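Local coordinates for RND efflux system, outer membrane lipoprotein, NodT family (Burkholderia mallei, PDB 6U94) that probably serves as the outer-membrane channel component of an RND-type efflux system, passing substrates out of the cell, at residues P308-T313 / A321-L326; G330-F335 / T370-F375. All coordinates share one frame; numbering follows the deposited sequence.

Interaction 1 (P308-T313 / A321-L326); sequences PRITLT and ASLAGL
In this outer membrane factor chain, the loop after helix 299-306 doubles back on the short helix 321-326, a loop-on-helix contact held mainly by aliphatic side chains. I310 is the central side chain on the loop side. Its CG1 is wedged between N and C of its own backbone (chi1 58°), and the extended chain beyond sends CD1 tip to tip against L326 CD1, 3.7 Å away. The same methyl rests on the helix backbone, 3.8 Å from L323 CA. Nearer the loop backbone, I310 CB meets S322 CB at 3.8 Å. L312 and L323 cross obliquely, with L312 CD2 4.0 Å from L323 CD2, while P308 CG lies 4.2 Å from L326 CD1. V378 and L382 of helix 362-415 pack against L323.

The polar links are indirect. S320, just ahead of the helix, bonds through OG to both T311 O and L323 N, so one hydroxyl joins loop and helix start. A water accepts a hydrogen bond from T311 N at 3.1 Å. The same water is hydrogen-bonded to S322 OG, which stands anti to its own carbonyl carbon, at 2.8 Å.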
ATOM      1  N   PRO A 308      -5.906 -20.654  13.797  1.00 49.30           N
ATOM      2  CA  PRO A 308      -4.610 -21.325  13.631  1.00 51.36           C
ATOM      3  C   PRO A 308      -3.525 -20.658  14.464  1.00 49.09           C
ATOM      4  O   PRO A 308      -3.523 -19.443  14.668  1.00 47.69           O
ATOM      5  CB  PRO A 308      -4.322 -21.184  12.129  1.00 48.57           C
ATOM      6  CG  PRO A 308      -5.657 -20.913  11.492  1.00 53.48           C
ATOM      7  CD  PRO A 308      -6.434 -20.138  12.522  1.00 53.69           C
ATOM      8  N   ARG A 309      -2.597 -21.474  14.953  1.00 54.48           N
ATOM      9  CA  ARG A 309      -1.415 -20.984  15.661  1.00 59.05           C
ATOM     10  C   ARG A 309      -0.197 -21.342  14.814  1.00 57.86           C
ATOM     11  O   ARG A 309       0.348 -22.442  14.915  1.00 61.78           O
ATOM     12  CB  ARG A 309      -1.323 -21.546  17.094  1.00 62.31           C
ATOM     13  CG  ARG A 309      -1.566 -23.042  17.246  1.00 66.54           C
ATOM     14  CD  ARG A 309      -1.782 -23.418  18.717  1.00 63.07           C
ATOM     15  NE  ARG A 309      -0.657 -23.050  19.578  1.00 62.48           N
ATOM     16  CZ  ARG A 309      -0.580 -23.340  20.875  1.00 59.21           C
ATOM     17  NH1 ARG A 309      -1.563 -24.005  21.467  1.00 54.30           N
ATOM     18  NH2 ARG A 309       0.482 -22.972  21.583  1.00 58.15           N
ATOM     19  N   ILE A 310       0.217 -20.397  13.967  1.00 54.62           N
ATOM     20  CA  ILE A 310       1.354 -20.557  13.070  1.00 56.46           C
ATOM     21  C   ILE A 310       2.123 -19.245  13.030  1.00 57.81           C
ATOM     22  O   ILE A 310       1.627 -18.193  13.443  1.00 56.03           O
ATOM     23  CB  ILE A 310       0.930 -20.940  11.633  1.00 50.64           C
ATOM     24  CG1 ILE A 310      -0.017 -19.872  11.075  1.00 45.94           C
ATOM     25  CG2 ILE A 310       0.295 -22.323  11.595  1.00 47.82           C
ATOM     26  CD1 ILE A 310      -0.283 -19.983   9.588  1.00 48.50           C
ATOM     27  N   THR A 311       3.348 -19.316  12.514  1.00 53.15           N
ATOM     28  CA  THR A 311       4.057 -18.100  12.150  1.00 53.00           C
ATOM     29  C   THR A 311       3.490 -17.557  10.847  1.00 56.22           C
ATOM     30  O   THR A 311       2.958 -18.303  10.019  1.00 59.02           O
ATOM     31  CB  THR A 311       5.561 -18.354  12.003  1.00 58.84           C
ATOM     32  OG1 THR A 311       5.795 -19.347  10.991  1.00 61.26           O
ATOM     33  CG2 THR A 311       6.154 -18.815  13.330  1.00 58.48           C
ATOM     34  N   LEU A 312       3.591 -16.242  10.676  1.00 55.52           N
ATOM     35  CA  LEU A 312       3.070 -15.593   9.481  1.00 56.35           C
ATOM     36  C   LEU A 312       4.145 -15.211   8.475  1.00 58.86           C
ATOM     37  O   LEU A 312       3.852 -15.135   7.278  1.00 56.79           O
ATOM     38  CB  LEU A 312       2.281 -14.337   9.862  1.00 53.52           C
ATOM     39  CG  LEU A 312       1.011 -14.584  10.675  1.00 50.32           C
ATOM     40  CD1 LEU A 312       0.376 -13.263  11.062  1.00 48.29           C
ATOM     41  CD2 LEU A 312       0.038 -15.447   9.884  1.00 49.49           C
ATOM     42  N   THR A 313       5.376 -14.969   8.920  1.00 59.56           N
ATOM     43  CA  THR A 313       6.432 -14.488   8.046  1.00 59.12           C
ATOM     44  C   THR A 313       7.665 -15.367   8.179  1.00 63.77           C
ATOM     45  O   THR A 313       7.902 -15.987   9.220  1.00 60.06           O
ATOM     46  CB  THR A 313       6.822 -13.033   8.353  1.00 55.81           C
ATOM     47  OG1 THR A 313       7.216 -12.918   9.725  1.00 60.45           O
ATOM     48  CG2 THR A 313       5.656 -12.097   8.075  1.00 51.61           C
ATOM     49  N   ALA A 321       6.345 -20.618   5.415  1.00 66.19           N
ATOM     50  CA  ALA A 321       5.879 -21.865   4.820  1.00 68.10           C
ATOM     51  C   ALA A 321       4.572 -22.330   5.452  1.00 66.47           C
ATOM     52  O   ALA A 321       3.720 -22.903   4.765  1.00 69.36           O
ATOM     53  CB  ALA A 321       6.953 -22.945   4.957  1.00 70.85           C
ATOM     54  N   SER A 322       4.395 -22.096   6.755  1.00 66.85           N
ATOM     55  CA  SER A 322       3.142 -22.463   7.411  1.00 66.99           C
ATOM     56  C   SER A 322       1.963 -21.725   6.789  1.00 62.36           C
ATOM     57  O   SER A 322       0.926 -22.327   6.485  1.00 61.58           O
ATOM     58  CB  SER A 322       3.223 -22.172   8.912  1.00 65.89           C
ATOM     59  OG  SER A 322       4.096 -23.071   9.571  1.00 73.04           O
ATOM     60  N   LEU A 323       2.113 -20.416   6.581  1.00 60.39           N
ATOM     61  CA  LEU A 323       1.020 -19.616   6.039  1.00 58.93           C
ATOM     62  C   LEU A 323       0.729 -19.992   4.591  1.00 65.69           C
ATOM     63  O   LEU A 323      -0.433 -20.153   4.203  1.00 69.78           O
ATOM     64  CB  LEU A 323       1.350 -18.128   6.158  1.00 53.30           C
ATOM     65  CG  LEU A 323       0.284 -17.147   5.667  1.00 58.60           C
ATOM     66  CD1 LEU A 323      -1.057 -17.429   6.332  1.00 56.88           C
ATOM     67  CD2 LEU A 323       0.719 -15.722   5.947  1.00 56.21           C
ATOM     68  N   ALA A 324       1.779 -20.135   3.777  1.00 64.34           N
ATOM     69  CA  ALA A 324       1.587 -20.566   2.398  1.00 68.84           C
ATOM     70  C   ALA A 324       1.013 -21.973   2.331  1.00 73.56           C
ATOM     71  O   ALA A 324       0.253 -22.290   1.408  1.00 76.26           O
ATOM     72  CB  ALA A 324       2.909 -20.495   1.635  1.00 69.81           C
ATOM     73  N   GLY A 325       1.367 -22.831   3.292  1.00 72.35           N
ATOM     74  CA  GLY A 325       0.820 -24.175   3.309  1.00 73.55           C
ATOM     75  C   GLY A 325      -0.670 -24.210   3.581  1.00 76.13           C
ATOM     76  O   GLY A 325      -1.377 -25.078   3.061  1.00 81.85           O
ATOM     77  N   LEU A 326      -1.170 -23.274   4.396  1.00 73.70           N
ATOM     78  CA  LEU A 326      -2.604 -23.206   4.660  1.00 71.52           C
ATOM     79  C   LEU A 326      -3.400 -22.985   3.382  1.00 74.59           C
ATOM     80  O   LEU A 326      -4.534 -23.462   3.269  1.00 76.26           O
ATOM     81  CB  LEU A 326      -2.913 -22.094   5.664  1.00 67.19           C
ATOM     82  CG  LEU A 326      -2.876 -22.450   7.150  1.00 68.22           C
ATOM     83  CD1 LEU A 326      -3.343 -21.273   7.994  1.00 65.89           C
ATOM     84  CD2 LEU A 326      -3.729 -23.675   7.421  1.00 67.95           C
TER
HETATM   85  O   HOH W   1       4.694 -22.037  12.100  1.00 65.20           O

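Interaction 2 (G330-F335 / T370-F375); sequences GVAWLF and TIQDAF
W333 CG is wedged between N and C of its own backbone (chi1 66°), which sends the indole out of the loop before helix 349-352 toward helix 362-415, a long helix of this outer membrane factor chain. Q372 answers with CG anti to the backbone N and a chain extended beyond it, so that its aliphatic part runs along the indole face, the two side chains antiparallel alongside one another. The result is a CH-pi contact: Q372 CG stands 3.7 Å from the centroid of the W333 five-membered ring, 11° off the ring normal. Further out, the amide lies almost flat on the indole, the planes 13° apart, with Q372 CD 3.8 Å from W333 NE1. The helix backbone also takes part, since Q372 CA approaches W333 CH2 to 3.8 Å.

On the opposite face, F335 CB sits 3.6 Å above the W333 plane, over the ring centre, so the indole is clamped between two aliphatic groups. I371 CG2 meets its edge near the plane, 4.1 Å from W333 CH2. F375, one helical turn on from I371, crosses obliquely: W333 CZ3 is 3.8 Å from F375 CB, and the six-membered ring and the F375 ring have centroids 5.7 Å apart. L326 also touches W333, and V331 O accepts a hydrogen bond from R376 NH2. Between the two segments, then, attachment depends on dispersion and CH-pi contact over a broad aromatic surface, and the fit of faces and edge probably fixes the indole's orientation.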
ATOM      1  N   GLY A 330      -4.951 -23.583  -3.241  1.00147.83           N
ATOM      2  CA  GLY A 330      -5.955 -22.560  -3.459  1.00142.54           C
ATOM      3  C   GLY A 330      -7.279 -22.915  -2.808  1.00134.85           C
ATOM      4  O   GLY A 330      -7.332 -23.521  -1.731  1.00131.00           O
ATOM      5  N   VAL A 331      -8.364 -22.562  -3.506  1.00130.47           N
ATOM      6  CA  VAL A 331      -9.749 -22.674  -3.048  1.00124.10           C
ATOM      7  C   VAL A 331      -9.851 -22.352  -1.561  1.00115.85           C
ATOM      8  O   VAL A 331      -9.238 -21.394  -1.075  1.00115.34           O
ATOM      9  CB  VAL A 331     -10.348 -24.066  -3.352  1.00124.90           C
ATOM     10  CG1 VAL A 331     -11.613 -23.919  -4.181  1.00126.94           C
ATOM     11  CG2 VAL A 331      -9.351 -24.976  -4.078  1.00127.12           C
ATOM     12  N   ALA A 332     -10.633 -23.143  -0.833  1.00109.76           N
ATOM     13  CA  ALA A 332     -10.713 -22.981   0.609  1.00101.92           C
ATOM     14  C   ALA A 332      -9.443 -23.500   1.273  1.00 97.21           C
ATOM     15  O   ALA A 332      -8.794 -24.431   0.786  1.00 97.56           O
ATOM     16  CB  ALA A 332     -11.933 -23.714   1.159  1.00101.34           C
ATOM     17  N   TRP A 333      -9.095 -22.895   2.408  1.00 90.46           N
ATOM     18  CA  TRP A 333      -7.814 -23.195   3.029  1.00 84.08           C
ATOM     19  C   TRP A 333      -7.827 -24.592   3.647  1.00 78.56           C
ATOM     20  O   TRP A 333      -8.856 -25.269   3.709  1.00 81.33           O
ATOM     21  CB  TRP A 333      -7.448 -22.131   4.068  1.00 79.14           C
ATOM     22  CG  TRP A 333      -8.327 -22.051   5.291  1.00 69.75           C
ATOM     23  CD1 TRP A 333      -9.521 -22.680   5.499  1.00 71.47           C
ATOM     24  CD2 TRP A 333      -8.066 -21.285   6.472  1.00 62.61           C
ATOM     25  NE1 TRP A 333     -10.019 -22.352   6.740  1.00 65.32           N
ATOM     26  CE2 TRP A 333      -9.144 -21.498   7.358  1.00 62.88           C
ATOM     27  CE3 TRP A 333      -7.024 -20.439   6.869  1.00 57.72           C
ATOM     28  CZ2 TRP A 333      -9.210 -20.895   8.613  1.00 55.25           C
ATOM     29  CZ3 TRP A 333      -7.090 -19.842   8.117  1.00 55.95           C
ATOM     30  CH2 TRP A 333      -8.177 -20.074   8.973  1.00 54.65           C
ATOM     31  N   LEU A 334      -6.653 -25.021   4.107  1.00 74.82           N
ATOM     32  CA  LEU A 334      -6.451 -26.377   4.599  1.00 75.51           C
ATOM     33  C   LEU A 334      -6.413 -26.469   6.120  1.00 70.26           C
ATOM     34  O   LEU A 334      -5.995 -27.500   6.654  1.00 69.19           O
ATOM     35  CB  LEU A 334      -5.163 -26.960   4.014  1.00 77.18           C
ATOM     36  CG  LEU A 334      -5.039 -26.945   2.490  1.00 79.10           C
ATOM     37  CD1 LEU A 334      -3.813 -27.729   2.059  1.00 80.59           C
ATOM     38  CD2 LEU A 334      -6.299 -27.488   1.823  1.00 79.45           C
ATOM     39  N   PHE A 335      -6.829 -25.422   6.829  1.00 68.73           N
ATOM     40  CA  PHE A 335      -6.908 -25.493   8.282  1.00 61.91           C
ATOM     41  C   PHE A 335      -8.028 -26.440   8.692  1.00 57.75           C
ATOM     42  O   PHE A 335      -9.128 -26.394   8.135  1.00 59.18           O
ATOM     43  CB  PHE A 335      -7.141 -24.103   8.873  1.00 61.55           C
ATOM     44  CG  PHE A 335      -7.348 -24.106  10.361  1.00 59.93           C
ATOM     45  CD1 PHE A 335      -6.294 -24.372  11.219  1.00 58.01           C
ATOM     46  CD2 PHE A 335      -8.598 -23.838  10.902  1.00 60.00           C
ATOM     47  CE1 PHE A 335      -6.480 -24.379  12.592  1.00 57.80           C
ATOM     48  CE2 PHE A 335      -8.795 -23.842  12.275  1.00 59.01           C
ATOM     49  CZ  PHE A 335      -7.735 -24.113  13.122  1.00 58.88           C
ATOM     50  N   THR A 370     -14.489 -14.800   9.728  1.00 62.38           N
ATOM     51  CA  THR A 370     -13.661 -13.615   9.923  1.00 57.69           C
ATOM     52  C   THR A 370     -12.193 -13.985  10.085  1.00 54.88           C
ATOM     53  O   THR A 370     -11.311 -13.218   9.683  1.00 59.09           O
ATOM     54  CB  THR A 370     -14.167 -12.819  11.134  1.00 57.43           C
ATOM     55  OG1 THR A 370     -15.496 -12.350  10.872  1.00 56.59           O
ATOM     56  CG2 THR A 370     -13.268 -11.621  11.433  1.00 50.45           C
ATOM     57  N   ILE A 371     -11.910 -15.161  10.645  1.00 53.95           N
ATOM     58  CA  ILE A 371     -10.527 -15.593  10.807  1.00 52.57           C
ATOM     59  C   ILE A 371      -9.944 -16.061   9.479  1.00 58.13           C
ATOM     60  O   ILE A 371      -8.787 -15.764   9.159  1.00 58.06           O
ATOM     61  CB  ILE A 371     -10.440 -16.684  11.890  1.00 54.08           C
ATOM     62  CG1 ILE A 371     -10.820 -16.102  13.254  1.00 51.21           C
ATOM     63  CG2 ILE A 371      -9.044 -17.302  11.936  1.00 38.51           C
ATOM     64  CD1 ILE A 371     -10.884 -17.133  14.349  1.00 50.92           C
ATOM     65  N   GLN A 372     -10.726 -16.797   8.683  1.00 59.20           N
ATOM     66  CA  GLN A 372     -10.229 -17.235   7.381  1.00 65.39           C
ATOM     67  C   GLN A 372      -9.961 -16.045   6.470  1.00 62.39           C
ATOM     68  O   GLN A 372      -8.946 -16.011   5.765  1.00 65.06           O
ATOM     69  CB  GLN A 372     -11.214 -18.196   6.719  1.00 73.28           C
ATOM     70  CG  GLN A 372     -10.690 -18.749   5.394  0.80 82.34           C
ATOM     71  CD  GLN A 372     -11.697 -19.607   4.658  0.55 89.46           C
ATOM     72  OE1 GLN A 372     -12.844 -19.747   5.085  1.00 98.83           O
ATOM     73  NE2 GLN A 372     -11.273 -20.188   3.539  1.00 88.27           N
ATOM     74  N   ASP A 373     -10.857 -15.053   6.477  1.00 60.39           N
ATOM     75  CA  ASP A 373     -10.640 -13.857   5.669  1.00 59.36           C
ATOM     76  C   ASP A 373      -9.430 -13.072   6.157  1.00 62.07           C
ATOM     77  O   ASP A 373      -8.698 -12.488   5.351  1.00 67.89           O
ATOM     78  CB  ASP A 373     -11.887 -12.974   5.680  1.00 60.09           C
ATOM     79  CG  ASP A 373     -13.007 -13.539   4.834  1.00 65.77           C
ATOM     80  OD1 ASP A 373     -12.811 -14.613   4.232  1.00 70.09           O
ATOM     81  OD2 ASP A 373     -14.085 -12.909   4.769  1.00 70.55           O
ATOM     82  N   ALA A 374      -9.198 -13.050   7.471  1.00 56.46           N
ATOM     83  CA  ALA A 374      -8.047 -12.328   8.002  1.00 52.80           C
ATOM     84  C   ALA A 374      -6.738 -12.966   7.549  1.00 56.72           C
ATOM     85  O   ALA A 374      -5.814 -12.267   7.114  1.00 51.04           O
ATOM     86  CB  ALA A 374      -8.117 -12.271   9.527  1.00 53.11           C
ATOM     87  N   PHE A 375      -6.635 -14.295   7.659  1.00 56.98           N
ATOM     88  CA  PHE A 375      -5.429 -14.988   7.221  1.00 57.69           C
ATOM     89  C   PHE A 375      -5.242 -14.856   5.717  1.00 60.95           C
ATOM     90  O   PHE A 375      -4.139 -14.565   5.243  1.00 59.70           O
ATOM     91  CB  PHE A 375      -5.489 -16.461   7.625  1.00 57.38           C
ATOM     92  CG  PHE A 375      -5.049 -16.721   9.036  1.00 55.76           C
ATOM     93  CD1 PHE A 375      -5.908 -16.470  10.102  1.00 51.98           C
ATOM     94  CD2 PHE A 375      -3.785 -17.222   9.300  1.00 48.30           C
ATOM     95  CE1 PHE A 375      -5.505 -16.712  11.406  1.00 49.00           C
ATOM     96  CE2 PHE A 375      -3.375 -17.467  10.596  1.00 48.71           C
ATOM     97  CZ  PHE A 375      -4.240 -17.209  11.655  1.00 54.44           C
TER

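In the fold
From the N terminus, the chain leaves helix 299-306, runs through 308-313 and turns back on itself, where interaction 1 closes a loop of seven intervening residues on helix 321-326. That contact is complete before interaction 2 opens, so the two follow in series, neither nested nor crossed. Interaction 2 closes a larger loop of 34 intervening residues, half of them helical, tying 330-335 to the long helix 362-415. The centres of the two contacts lie about 11 Å apart. They meet where L326 O approaches L334 N, a probable hydrogen bond at 2.8 Å, and where F335 packs on P308, joining both loops, the short helix and the long helix.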